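Local coordinates for thiosulfate reductase (PDB 2VPZ), which probably acts as an oxidoreductase on thiosulfate or polysulfide, carrying a molybdenum atom, two molybdopterin guanine dinucleotides and a [4Fe-4S] cluster, at residues L99-V102 with E103-R107; G211-H215 with N216-Q220; R238-T241 with A242-K245; A522-L525 with G526-G530. All coordinates share one frame; numbering follows the deposited sequence.

The four contacts follow one another along the chain, all within its molybdopterin oxidoreductase region. Contacts 2 and 3 are neighbours, with centres about 14 Å apart. Contact 2 runs from the loop after strand 202-206 into helix 216-227. Contact 3 lies in the loop after strand 231-235 of the same parallel sheet. They meet through Glu212, whose OE2 lies 2.9 Å from Arg238 NH1 in a salt bridge, and both carry residues that bind the same MGD. Contacts 1 and 4 lie across the chain's centre from this pair, their own centres about 24 Å apart. Contact 1 is a surface turn and contact 4 a helix packed on helices 117-134 and 149-160, both away from the cofactor sites.

Contact 1 of 4, residues L99-V102 with E103-R107; sequences LIRV and EGSQR
Arg101 and Glu103 bring their charged groups together at a slant, with the guanidinium and carboxylate planes 72° apart. NH2 of Arg101 lies 3.4 Å from OE1 of Glu103 in a long salt bridge. The same OE1 accepts the backbone N-H of Gly104 at 2.7 Å, on the anti side of the carboxylate. This second bond helps to fix the bent Glu103 chain over the turn. The Arg101 chain kinks at chi3, which brings its NE round to the carbonyl of Ser105. NE donates to Ser105 O at 2.9 Å, and the oxygen sits 27° out of the guanidinium plane. NH2 adds a weak bond to the same oxygen. The backbone here makes a type II beta turn from Val102 to Ser105, in the connection between the antiparallel strands 99-101 and 112-114. Gly104 takes the positive phi of the turn. Val102 O is gripped twice from the far end, by Ser105 N at 3.2 Å and by Ser105 OG at 2.8 Å. The hydroxyl reaches it because OG stands between the backbone N and the carbonyl carbon, at chi1 69°. Arg107 crosses Arg101 at about a right angle, and its CG rests 4.1 Å from Arg101 CD. The two guanidinium groups share Asp477: its OD1 forms salt bridges with Arg101 NH1 and Arg107 NE.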
loop_
_atom_site.group_PDB
_atom_site.type_symbol
_atom_site.label_atom_id
_atom_site.label_comp_id
_atom_site.label_asym_id
_atom_site.label_seq_id
_atom_site.Cartn_x
_atom_site.Cartn_y
_atom_site.Cartn_z
ATOM N N LEU A 99 9.232 46.894 -39.175
ATOM C CA LEU A 99 10.663 47.153 -39.229
ATOM C C LEU A 99 11.215 46.918 -40.623
ATOM O O LEU A 99 10.810 45.972 -41.289
ATOM C CB LEU A 99 11.426 46.254 -38.242
ATOM C CG LEU A 99 11.106 46.350 -36.737
ATOM C CD1 LEU A 99 11.892 45.291 -35.920
ATOM C CD2 LEU A 99 11.410 47.779 -36.246
ATOM N N ILE A 100 12.119 47.768 -41.087
ATOM C CA ILE A 100 12.721 47.507 -42.383
ATOM C C ILE A 100 14.245 47.442 -42.216
ATOM O O ILE A 100 14.849 48.190 -41.439
ATOM C CB ILE A 100 12.315 48.570 -43.503
ATOM C CG1 ILE A 100 10.788 48.660 -43.645
ATOM C CG2 ILE A 100 12.934 48.145 -44.872
ATOM C CD1 ILE A 100 10.297 49.930 -44.377
ATOM N N ARG A 101 14.838 46.500 -42.933
ATOM C CA ARG A 101 16.275 46.237 -42.943
ATOM C C ARG A 101 17.108 47.442 -43.464
ATOM O O ARG A 101 16.925 47.872 -44.598
ATOM C CB ARG A 101 16.566 44.999 -43.801
ATOM C CG ARG A 101 17.529 43.974 -43.209
ATOM C CD ARG A 101 18.176 43.104 -44.312
ATOM N NE ARG A 101 18.928 43.898 -45.296
ATOM C CZ ARG A 101 18.591 44.116 -46.566
ATOM N NH1 ARG A 101 17.489 43.603 -47.087
ATOM N NH2 ARG A 101 19.377 44.873 -47.340
ATOM N N VAL A 102 18.014 47.966 -42.633
ATOM C CA VAL A 102 18.874 49.101 -42.994
ATOM C C VAL A 102 19.593 48.784 -44.358
ATOM O O VAL A 102 20.172 47.702 -44.516
ATOM C CB VAL A 102 19.922 49.405 -41.829
ATOM C CG1 VAL A 102 20.992 50.388 -42.288
ATOM C CG2 VAL A 102 19.150 49.994 -40.598
ATOM N N GLU A 103 19.511 49.691 -45.343
ATOM C CA GLU A 103 20.096 49.451 -46.664
ATOM C C GLU A 103 21.626 49.270 -46.624
ATOM O O GLU A 103 22.346 50.052 -46.010
ATOM C CB GLU A 103 19.692 50.523 -47.716
ATOM C CG GLU A 103 18.900 49.973 -48.984
ATOM C CD GLU A 103 18.961 48.418 -49.168
ATOM O OE1 GLU A 103 20.039 47.815 -48.929
ATOM O OE2 GLU A 103 17.937 47.817 -49.586
ATOM N N GLY A 104 22.115 48.192 -47.244
ATOM C CA GLY A 104 23.536 47.898 -47.214
ATOM C C GLY A 104 23.944 46.876 -46.165
ATOM O O GLY A 104 25.067 46.360 -46.196
ATOM N N SER A 105 23.073 46.574 -45.200
ATOM C CA SER A 105 23.368 45.560 -44.178
ATOM C C SER A 105 22.875 44.173 -44.660
ATOM O O SER A 105 21.788 44.051 -45.233
ATOM C CB SER A 105 22.712 45.883 -42.825
ATOM O OG SER A 105 21.317 45.747 -42.898
ATOM N N GLN A 106 23.704 43.153 -44.435
ATOM C CA GLN A 106 23.469 41.735 -44.780
ATOM C C GLN A 106 22.259 41.124 -44.032
ATOM O O GLN A 106 21.976 41.512 -42.885
ATOM C CB GLN A 106 24.719 40.916 -44.405
ATOM C CG GLN A 106 25.627 40.303 -45.517
ATOM C CD GLN A 106 25.840 41.184 -46.756
ATOM O OE1 GLN A 106 26.207 42.367 -46.663
ATOM N NE2 GLN A 106 25.637 40.592 -47.931
ATOM N N ARG A 107 21.552 40.181 -44.663
ATOM C CA ARG A 107 20.450 39.441 -44.009
ATOM C C ARG A 107 21.158 38.478 -43.002
ATOM O O ARG A 107 21.987 37.653 -43.404
ATOM C CB ARG A 107 19.647 38.588 -45.017
ATOM C CG ARG A 107 18.390 39.207 -45.612
ATOM C CD ARG A 107 17.986 38.473 -46.894
ATOM N NE ARG A 107 17.234 39.314 -47.814
ATOM C CZ ARG A 107 17.064 39.099 -49.121
ATOM N NH1 ARG A 107 17.608 38.031 -49.685
ATOM N NH2 ARG A 107 16.364 39.951 -49.861
#

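Contact 2 of 4, residues G211-H215 with N216-Q220; sequences GEDTH and NTQLQ. With MGD (2-amino-5,6-dimercapto-7-methyl-3,7,8a,9-tetrahydro-8-oxa-1,3,9,10-tetraaza-anthracen-4-one guanosine dinucleotide), chain I; SF4 (iron/sulfur cluster), chain G.
The Asp213 and Gln218 side chains cross at about a right angle at the start of helix 216-227, which has His215 as its N-cap residue. Asp213 forms an Asx turn: its OD1 accepts the N-H of His215 at 3.2 Å, nearly straight and close to the line of the C-O bond. From CB outward, each atom of Asp213 has a neighbour. CB packs 3.5 Å from MGD O11, and CG is close to the same oxygen. OD1 also takes a hydrogen bond from MGD N22 at 2.9 Å. OD2 receives a weak, bent bond from Gln218 NE2, with the carboxylate and amide planes 27° apart. One carboxylate therefore ties together the cofactor, the turn and the helix. Thr214 adds a straight bond from its N to MGD N20 at 3.1 Å. The His215 ring lies over the cofactor, with MGD N22 3.7 Å above its plane and over its centre. Trp49 also stacks with this ring. Asn216 begins the helix beside the iron-sulfur cluster, and its N is 3.4 Å from SF4 S4. The first turn is closed by Leu219 N, which donates to His215 O. Leu219 CD2 packs on Thr214 OG1, a buried oxygen with no polar partner in the model. A water bridges the two segments, donating to Asp213 O and His215 O and accepting from Gln218 NE2 at 2.7 Å.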
loop_
_atom_site.group_PDB
_atom_site.type_symbol
_atom_site.label_atom_id
_atom_site.label_comp_id
_atom_site.label_asym_id
_atom_site.label_seq_id
_atom_site.Cartn_x
_atom_site.Cartn_y
_atom_site.Cartn_z
ATOM N N GLY A 211 -0.151 11.759 -23.888
ATOM C CA GLY A 211 0.192 12.164 -22.547
ATOM C C GLY A 211 1.406 13.090 -22.619
ATOM O O GLY A 211 1.596 13.920 -21.724
ATOM N N GLU A 212 2.252 12.926 -23.642
ATOM C CA GLU A 212 3.409 13.808 -23.900
ATOM C C GLU A 212 2.883 14.749 -25.016
ATOM O O GLU A 212 3.027 15.984 -24.923
ATOM C CB GLU A 212 4.670 12.993 -24.324
ATOM C CG GLU A 212 5.347 12.360 -23.083
ATOM C CD GLU A 212 6.294 11.204 -23.392
ATOM O OE1 GLU A 212 5.813 10.159 -23.887
ATOM O OE2 GLU A 212 7.516 11.344 -23.128
ATOM N N ASP A 213 2.271 14.139 -26.048
ATOM C CA ASP A 213 1.524 14.833 -27.142
ATOM C C ASP A 213 0.260 15.068 -26.297
ATOM O O ASP A 213 -0.413 14.130 -25.839
ATOM C CB ASP A 213 1.241 13.894 -28.356
ATOM C CG ASP A 213 -0.175 14.096 -28.988
ATOM O OD1 ASP A 213 -0.825 15.156 -28.759
ATOM O OD2 ASP A 213 -0.611 13.190 -29.720
ATOM N N THR A 214 -0.071 16.330 -26.120
ATOM C CA THR A 214 -1.099 16.703 -25.203
ATOM C C THR A 214 -2.384 17.381 -25.736
ATOM O O THR A 214 -3.053 18.163 -25.021
ATOM C CB THR A 214 -0.340 17.473 -24.039
ATOM O OG1 THR A 214 -0.738 16.987 -22.772
ATOM C CG2 THR A 214 -0.466 18.971 -24.166
ATOM N N HIS A 215 -2.716 17.055 -27.003
ATOM C CA HIS A 215 -3.935 17.510 -27.719
ATOM C C HIS A 215 -5.078 17.183 -26.750
ATOM O O HIS A 215 -5.315 16.035 -26.368
ATOM C CB HIS A 215 -4.110 16.773 -29.099
ATOM C CG HIS A 215 -3.437 17.432 -30.253
ATOM N ND1 HIS A 215 -3.128 16.790 -31.427
ATOM C CD2 HIS A 215 -2.993 18.679 -30.394
ATOM C CE1 HIS A 215 -2.511 17.621 -32.240
ATOM N NE2 HIS A 215 -2.418 18.781 -31.629
ATOM N N ASN A 216 -5.777 18.249 -26.392
ATOM C CA ASN A 216 -6.865 18.182 -25.429
ATOM C C ASN A 216 -7.819 16.993 -25.434
ATOM O O ASN A 216 -7.702 16.068 -24.607
ATOM C CB ASN A 216 -7.688 19.467 -25.439
ATOM C CG ASN A 216 -8.504 19.663 -24.179
ATOM O OD1 ASN A 216 -8.587 18.742 -23.365
ATOM N ND2 ASN A 216 -9.094 20.852 -24.010
ATOM N N THR A 217 -8.754 17.005 -26.374
ATOM C CA THR A 217 -9.807 15.992 -26.484
ATOM C C THR A 217 -9.339 14.545 -26.547
ATOM O O THR A 217 -9.976 13.641 -25.967
ATOM C CB THR A 217 -10.767 16.235 -27.706
ATOM O OG1 THR A 217 -10.848 17.615 -28.012
ATOM C CG2 THR A 217 -12.178 15.680 -27.400
ATOM N N GLN A 218 -8.235 14.300 -27.246
ATOM C CA GLN A 218 -7.762 12.934 -27.339
ATOM C C GLN A 218 -7.129 12.476 -26.000
ATOM O O GLN A 218 -7.059 11.287 -25.737
ATOM C CB GLN A 218 -6.822 12.707 -28.548
ATOM C CG GLN A 218 -5.411 13.314 -28.487
ATOM C CD GLN A 218 -4.307 12.485 -29.234
ATOM O OE1 GLN A 218 -4.591 11.710 -30.168
ATOM N NE2 GLN A 218 -3.053 12.681 -28.831
ATOM N N LEU A 219 -6.698 13.421 -25.160
ATOM C CA LEU A 219 -6.159 13.059 -23.831
ATOM C C LEU A 219 -7.408 12.600 -23.015
ATOM O O LEU A 219 -7.440 11.507 -22.437
ATOM C CB LEU A 219 -5.474 14.251 -23.140
ATOM C CG LEU A 219 -4.631 13.961 -21.890
ATOM C CD1 LEU A 219 -3.835 12.656 -22.082
ATOM C CD2 LEU A 219 -3.682 15.167 -21.587
ATOM N N GLN A 220 -8.425 13.453 -23.001
ATOM C CA GLN A 220 -9.689 13.155 -22.354
ATOM C C GLN A 220 -10.220 11.772 -22.785
ATOM O O GLN A 220 -10.464 10.920 -21.944
ATOM C CB GLN A 220 -10.749 14.205 -22.692
ATOM C CG GLN A 220 -10.486 15.564 -22.116
ATOM C CD GLN A 220 -11.535 16.558 -22.495
ATOM O OE1 GLN A 220 -11.267 17.750 -22.688
ATOM N NE2 GLN A 220 -12.770 16.062 -22.624
HETATM P PB MGD I . 4.946 10.060 -33.061
HETATM O O1B MGD I . 6.085 10.468 -33.909
HETATM O O2B MGD I . 4.042 9.021 -33.494
HETATM O O3B MGD I . 4.311 11.516 -32.870
HETATM O O3A MGD I . 3.174 13.562 -31.872
HETATM P PA MGD I . 2.901 12.103 -32.403
HETATM O O1A MGD I . 1.953 12.324 -33.487
HETATM O O2A MGD I . 2.339 11.312 -31.319
HETATM O "O5'" MGD I . 5.455 9.632 -31.653
HETATM C "C5'" MGD I . 6.621 10.048 -30.938
HETATM C "C4'" MGD I . 7.059 8.708 -30.370
HETATM O "O4'" MGD I . 7.474 8.017 -31.537
HETATM C "C3'" MGD I . 8.292 8.676 -29.427
HETATM O "O3'" MGD I . 8.017 7.897 -28.234
HETATM C "C2'" MGD I . 9.405 7.963 -30.235
HETATM O "O2'" MGD I . 10.003 6.965 -29.416
HETATM C "C1'" MGD I . 8.602 7.174 -31.240
HETATM N N9 MGD I . 9.309 6.477 -32.349
HETATM C C8 MGD I . 10.463 6.882 -32.967
HETATM N N7 MGD I . 10.846 6.007 -33.940
HETATM C C5 MGD I . 9.931 5.003 -33.932
HETATM C C6 MGD I . 9.781 3.717 -34.643
HETATM O O6 MGD I . 10.597 3.466 -35.537
HETATM N N1 MGD I . 8.737 2.938 -34.365
HETATM C C2 MGD I . 7.845 3.248 -33.386
HETATM N N2 MGD I . 6.782 2.405 -33.128
HETATM N N3 MGD I . 7.920 4.414 -32.673
HETATM C C4 MGD I . 8.916 5.314 -32.894
HETATM C C10 MGD I . 3.374 14.763 -32.586
HETATM C C11 MGD I . 2.040 15.437 -32.573
HETATM O O11 MGD I . 1.767 15.854 -31.227
HETATM C C12 MGD I . 1.867 16.512 -33.678
HETATM S S12 MGD I . 2.201 16.182 -35.294
HETATM C C13 MGD I . 1.423 17.794 -33.417
HETATM S S13 MGD I . 1.138 18.889 -34.690
HETATM C C14 MGD I . 1.148 18.244 -32.005
HETATM N N15 MGD I . 2.126 19.078 -31.412
HETATM C C16 MGD I . 2.264 19.159 -30.049
HETATM C C17 MGD I . 3.241 20.050 -29.328
HETATM O O17 MGD I . 3.968 20.839 -29.994
HETATM N N18 MGD I . 3.266 20.059 -27.951
HETATM C C19 MGD I . 2.471 19.183 -27.285
HETATM N N19 MGD I . 2.588 19.165 -25.972
HETATM N N20 MGD I . 1.576 18.296 -27.836
HETATM C C21 MGD I . 1.430 18.303 -29.196
HETATM N N22 MGD I . 0.613 17.474 -29.826
HETATM C C23 MGD I . 0.834 17.025 -31.161
HETATM FE FE1 SF4 G . -6.196 23.054 -27.250
HETATM FE FE2 SF4 G . -4.010 22.616 -25.644
HETATM FE FE3 SF4 G . -3.717 23.147 -28.325
HETATM FE FE4 SF4 G . -4.498 25.153 -26.635
HETATM S S1 SF4 G . -2.477 24.053 -26.581
HETATM S S2 SF4 G . -5.410 24.660 -28.714
HETATM S S3 SF4 G . -5.792 23.979 -25.154
HETATM S S4 SF4 G . -4.729 21.275 -27.398
HETATM O O HOH W 1 -3.163 13.701 -26.292
#

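Contact 3 of 4, residues R238-T241 with A242-K245; sequences RFST and AAAK. With MGD (2-amino-5,6-dimercapto-7-methyl-3,7,8a,9-tetrahydro-8-oxa-1,3,9,10-tetraaza-anthracen-4-one guanosine dinucleotide), chain I.
Phe239 and Ala243 make the main apolar contact. The methyl CB of Ala243 sits over one face of the ring, 4.1 Å from its centroid, in a CH-pi contact offset toward the rim. The ring reaches that methyl because CG of Phe239 is anti to the backbone N (chi1 -168°). CE2 of Phe239 also packs 4.1 Å from Ala244 CB.

The polar contacts are mostly weak. Phe239 is the centre of an inverse gamma turn. Ala244 N makes two weak bonds, to Ser240 O at 3.1 Å and Thr241 O at 2.9 Å. Ser240 OG accepts a long, weak bond from Ala243 N. A water accepts from Ala242 N at 2.7 Å and also hydrogen-bonds Ser240 OG. Lys245 NZ bonds the backbone of a neighbouring protein chain.

Arg238 is one of the residues that hold the cofactor. Its NH2 donates to MGD O3' at 2.7 Å, with the oxygen in the guanidinium plane, and NE adds a weak second bond. NH1 forms a salt bridge with Glu212, and Trp650 and Tyr694 make cation-pi contacts.

Both segments connect the parallel strands 231-235 and 248-250, and Trp249 of the latter meets the Phe239 ring edge-to-face.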
loop_
_atom_site.group_PDB
_atom_site.type_symbol
_atom_site.label_atom_id
_atom_site.label_comp_id
_atom_site.label_asym_id
_atom_site.label_seq_id
_atom_site.Cartn_x
_atom_site.Cartn_y
_atom_site.Cartn_z
ATOM N N ARG A 238 10.924 3.330 -27.191
ATOM C CA ARG A 238 11.033 4.104 -25.925
ATOM C C ARG A 238 9.815 3.853 -24.976
ATOM O O ARG A 238 8.670 3.853 -25.436
ATOM C CB ARG A 238 11.135 5.621 -26.239
ATOM C CG ARG A 238 11.784 6.524 -25.141
ATOM C CD ARG A 238 11.550 8.028 -25.420
ATOM N NE ARG A 238 10.210 8.292 -25.941
ATOM C CZ ARG A 238 9.229 8.921 -25.281
ATOM N NH1 ARG A 238 9.440 9.365 -24.049
ATOM N NH2 ARG A 238 8.029 9.098 -25.842
ATOM N N PHE A 239 10.057 3.630 -23.676
ATOM C CA PHE A 239 8.987 3.416 -22.669
ATOM C C PHE A 239 8.398 4.791 -22.286
ATOM O O PHE A 239 8.743 5.366 -21.234
ATOM C CB PHE A 239 9.472 2.699 -21.382
ATOM C CG PHE A 239 8.326 2.201 -20.461
ATOM C CD1 PHE A 239 7.667 1.000 -20.736
ATOM C CD2 PHE A 239 7.958 2.899 -19.307
ATOM C CE1 PHE A 239 6.648 0.497 -19.903
ATOM C CE2 PHE A 239 6.925 2.416 -18.440
ATOM C CZ PHE A 239 6.276 1.213 -18.761
ATOM N N SER A 240 7.499 5.291 -23.132
ATOM C CA SER A 240 6.820 6.592 -22.984
ATOM C C SER A 240 5.725 6.669 -21.899
ATOM O O SER A 240 5.511 5.708 -21.133
ATOM C CB SER A 240 6.179 7.021 -24.312
ATOM O OG SER A 240 4.928 6.364 -24.540
ATOM N N THR A 241 5.021 7.798 -21.847
ATOM C CA THR A 241 3.939 8.004 -20.890
ATOM C C THR A 241 2.783 7.041 -21.204
ATOM O O THR A 241 2.248 6.380 -20.293
ATOM C CB THR A 241 3.379 9.472 -20.877
ATOM O OG1 THR A 241 4.380 10.394 -20.447
ATOM C CG2 THR A 241 2.136 9.548 -19.947
ATOM N N ALA A 242 2.411 6.947 -22.482
ATOM C CA ALA A 242 1.337 6.052 -22.921
ATOM C C ALA A 242 1.722 4.580 -22.656
ATOM O O ALA A 242 0.865 3.752 -22.323
ATOM C CB ALA A 242 0.995 6.294 -24.443
ATOM N N ALA A 243 3.002 4.249 -22.776
ATOM C CA ALA A 243 3.443 2.888 -22.447
ATOM C C ALA A 243 3.295 2.661 -20.910
ATOM O O ALA A 243 3.051 1.536 -20.463
ATOM C CB ALA A 243 4.950 2.665 -22.857
ATOM N N ALA A 244 3.397 3.726 -20.114
ATOM C CA ALA A 244 3.272 3.625 -18.653
ATOM C C ALA A 244 1.853 3.245 -18.195
ATOM O O ALA A 244 1.627 2.906 -17.015
ATOM C CB ALA A 244 3.714 4.956 -17.965
ATOM N N LYS A 245 0.916 3.293 -19.145
ATOM C CA LYS A 245 -0.520 2.965 -18.964
ATOM C C LYS A 245 -0.965 1.708 -19.748
ATOM O O LYS A 245 -2.155 1.367 -19.759
ATOM C CB LYS A 245 -1.386 4.150 -19.441
ATOM C CG LYS A 245 -0.972 5.508 -18.916
ATOM C CD LYS A 245 -0.619 5.457 -17.414
ATOM C CE LYS A 245 -0.710 6.828 -16.757
ATOM N NZ LYS A 245 -0.530 6.774 -15.270
HETATM P PB MGD I . 4.946 10.060 -33.061
HETATM O O1B MGD I . 6.085 10.468 -33.909
HETATM O O2B MGD I . 4.042 9.021 -33.494
HETATM O O3B MGD I . 4.311 11.516 -32.870
HETATM O O3A MGD I . 3.174 13.562 -31.872
HETATM P PA MGD I . 2.901 12.103 -32.403
HETATM O O1A MGD I . 1.953 12.324 -33.487
HETATM O O2A MGD I . 2.339 11.312 -31.319
HETATM O "O5'" MGD I . 5.455 9.632 -31.653
HETATM C "C5'" MGD I . 6.621 10.048 -30.938
HETATM C "C4'" MGD I . 7.059 8.708 -30.370
HETATM O "O4'" MGD I . 7.474 8.017 -31.537
HETATM C "C3'" MGD I . 8.292 8.676 -29.427
HETATM O "O3'" MGD I . 8.017 7.897 -28.234
HETATM C "C2'" MGD I . 9.405 7.963 -30.235
HETATM O "O2'" MGD I . 10.003 6.965 -29.416
HETATM C "C1'" MGD I . 8.602 7.174 -31.240
HETATM N N9 MGD I . 9.309 6.477 -32.349
HETATM C C8 MGD I . 10.463 6.882 -32.967
HETATM N N7 MGD I . 10.846 6.007 -33.940
HETATM C C5 MGD I . 9.931 5.003 -33.932
HETATM C C6 MGD I . 9.781 3.717 -34.643
HETATM O O6 MGD I . 10.597 3.466 -35.537
HETATM N N1 MGD I . 8.737 2.938 -34.365
HETATM C C2 MGD I . 7.845 3.248 -33.386
HETATM N N2 MGD I . 6.782 2.405 -33.128
HETATM N N3 MGD I . 7.920 4.414 -32.673
HETATM C C4 MGD I . 8.916 5.314 -32.894
HETATM C C10 MGD I . 3.374 14.763 -32.586
HETATM C C11 MGD I . 2.040 15.437 -32.573
HETATM O O11 MGD I . 1.767 15.854 -31.227
HETATM C C12 MGD I . 1.867 16.512 -33.678
HETATM S S12 MGD I . 2.201 16.182 -35.294
HETATM C C13 MGD I . 1.423 17.794 -33.417
HETATM S S13 MGD I . 1.138 18.889 -34.690
HETATM C C14 MGD I . 1.148 18.244 -32.005
HETATM N N15 MGD I . 2.126 19.078 -31.412
HETATM C C16 MGD I . 2.264 19.159 -30.049
HETATM C C17 MGD I . 3.241 20.050 -29.328
HETATM O O17 MGD I . 3.968 20.839 -29.994
HETATM N N18 MGD I . 3.266 20.059 -27.951
HETATM C C19 MGD I . 2.471 19.183 -27.285
HETATM N N19 MGD I . 2.588 19.165 -25.972
HETATM N N20 MGD I . 1.576 18.296 -27.836
HETATM C C21 MGD I . 1.430 18.303 -29.196
HETATM N N22 MGD I . 0.613 17.474 -29.826
HETATM C C23 MGD I . 0.834 17.025 -31.161
HETATM O O HOH W 2 3.220 8.822 -24.237
#

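Contact 4 of 4, residues A522-L525 with G526-G530; sequences AREL and GLRLG
Ala522 O takes two backbone N-H groups, a sound bond from Gly526 N at 2.8 Å and a weak one from Leu525 N. The next regular helical bond runs from Leu527 N to Arg523 O at 2.9 Å. One residue on, Glu524 is held at two oxygens by the side chain of Arg528. Arg528 NE donates to the backbone Glu524 O at 2.9 Å, and NH2 donates to the carboxylate OE1 at 3.2 Å. Both acceptors lie in the guanidinium plane, so the arginine meets Glu524 side-on. The second bond is also a salt bridge. It is nearly straight at 168°, and NH2 comes in close to the line of the Glu524 C-O bond. The carboxylate plane is turned 65° from the guanidinium. Bends at chi2 and chi3 fold the Arg528 chain back so that NE reaches the carbonyl oxygen in a bent bond, tilted from the carbonyl plane. The third nitrogen, NH1, forms a salt bridge with Asp122 of helix 117-134.

The other carboxylate oxygen, OE2, pairs with Arg523 NH1 at 3.4 Å. Glu524 thus sits between two arginines, which probably favours its charged form. Arg523 is extended, and its NE donates to Trp537 O. Leu527 CD1 lies over one face of its guanidinium, 3.7 Å from NH1.

Leu525 and Leu529 rest on helix 117-134, and Ala522 on helix 149-160. With the salt-bridge network of Arg523, Glu524 and Arg528, the pattern is consistent with an amphipathic helix, 518-528.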
loop_
_atom_site.group_PDB
_atom_site.type_symbol
_atom_site.label_atom_id
_atom_site.label_comp_id
_atom_site.label_asym_id
_atom_site.label_seq_id
_atom_site.Cartn_x
_atom_site.Cartn_y
_atom_site.Cartn_z
ATOM N N ALA A 522 -3.395 41.155 -44.978
ATOM C CA ALA A 522 -3.667 40.511 -46.278
ATOM C C ALA A 522 -4.470 41.461 -47.217
ATOM O O ALA A 522 -4.039 41.758 -48.348
ATOM C CB ALA A 522 -4.426 39.147 -46.080
ATOM N N ARG A 523 -5.613 41.943 -46.747
ATOM C CA ARG A 523 -6.407 42.908 -47.495
ATOM C C ARG A 523 -5.557 44.154 -47.923
ATOM O O ARG A 523 -5.624 44.589 -49.067
ATOM C CB ARG A 523 -7.601 43.376 -46.654
ATOM C CG ARG A 523 -8.566 44.281 -47.363
ATOM C CD ARG A 523 -9.835 44.433 -46.566
ATOM N NE ARG A 523 -10.654 45.570 -46.993
ATOM C CZ ARG A 523 -10.271 46.844 -47.016
ATOM N NH1 ARG A 523 -9.053 47.189 -46.637
ATOM N NH2 ARG A 523 -11.112 47.787 -47.427
ATOM N N GLU A 524 -4.760 44.702 -47.004
ATOM C CA GLU A 524 -3.887 45.864 -47.274
ATOM C C GLU A 524 -2.820 45.618 -48.363
ATOM O O GLU A 524 -2.378 46.551 -49.038
ATOM C CB GLU A 524 -3.228 46.380 -45.999
ATOM C CG GLU A 524 -4.183 47.082 -45.053
ATOM C CD GLU A 524 -4.800 48.326 -45.683
ATOM O OE1 GLU A 524 -4.018 49.149 -46.216
ATOM O OE2 GLU A 524 -6.047 48.462 -45.654
ATOM N N LEU A 525 -2.373 44.374 -48.489
ATOM C CA LEU A 525 -1.395 44.000 -49.513
ATOM C C LEU A 525 -2.182 43.704 -50.813
ATOM O O LEU A 525 -1.725 44.030 -51.916
ATOM C CB LEU A 525 -0.539 42.771 -49.087
ATOM C CG LEU A 525 0.557 43.018 -48.024
ATOM C CD1 LEU A 525 1.019 41.714 -47.330
ATOM C CD2 LEU A 525 1.754 43.764 -48.664
ATOM N N GLY A 526 -3.371 43.115 -50.652
ATOM C CA GLY A 526 -4.271 42.763 -51.738
ATOM C C GLY A 526 -4.797 43.922 -52.570
ATOM O O GLY A 526 -4.990 43.798 -53.786
ATOM N N LEU A 527 -5.036 45.054 -51.915
ATOM C CA LEU A 527 -5.473 46.284 -52.576
ATOM C C LEU A 527 -4.250 46.888 -53.357
ATOM O O LEU A 527 -4.408 47.329 -54.503
ATOM C CB LEU A 527 -6.108 47.292 -51.562
ATOM C CG LEU A 527 -7.361 46.860 -50.751
ATOM C CD1 LEU A 527 -8.075 48.083 -50.117
ATOM C CD2 LEU A 527 -8.346 46.077 -51.653
ATOM N N ARG A 528 -3.063 46.859 -52.764
ATOM C CA ARG A 528 -1.801 47.312 -53.395
ATOM C C ARG A 528 -1.256 46.475 -54.657
ATOM O O ARG A 528 -0.393 47.013 -55.357
ATOM C CB ARG A 528 -0.675 47.439 -52.304
ATOM C CG ARG A 528 -0.584 48.742 -51.455
ATOM C CD ARG A 528 -0.043 48.447 -50.042
ATOM N NE ARG A 528 -0.877 49.003 -48.975
ATOM C CZ ARG A 528 -0.666 50.168 -48.377
ATOM N NH1 ARG A 528 0.367 50.905 -48.737
ATOM N NH2 ARG A 528 -1.486 50.600 -47.422
ATOM N N LEU A 529 -1.730 45.245 -54.947
ATOM C CA LEU A 529 -1.294 44.342 -56.097
ATOM C C LEU A 529 -2.414 43.958 -57.185
ATOM O O LEU A 529 -2.296 42.921 -57.897
ATOM C CB LEU A 529 -0.596 43.026 -55.553
ATOM C CG LEU A 529 0.081 42.975 -54.157
ATOM C CD1 LEU A 529 0.202 41.516 -53.629
ATOM C CD2 LEU A 529 1.463 43.659 -54.175
ATOM N N GLY A 530 -3.467 44.788 -57.268
ATOM C CA GLY A 530 -4.648 44.677 -58.135
ATOM C C GLY A 530 -5.740 43.656 -57.801
ATOM O O GLY A 530 -6.491 43.188 -58.675
#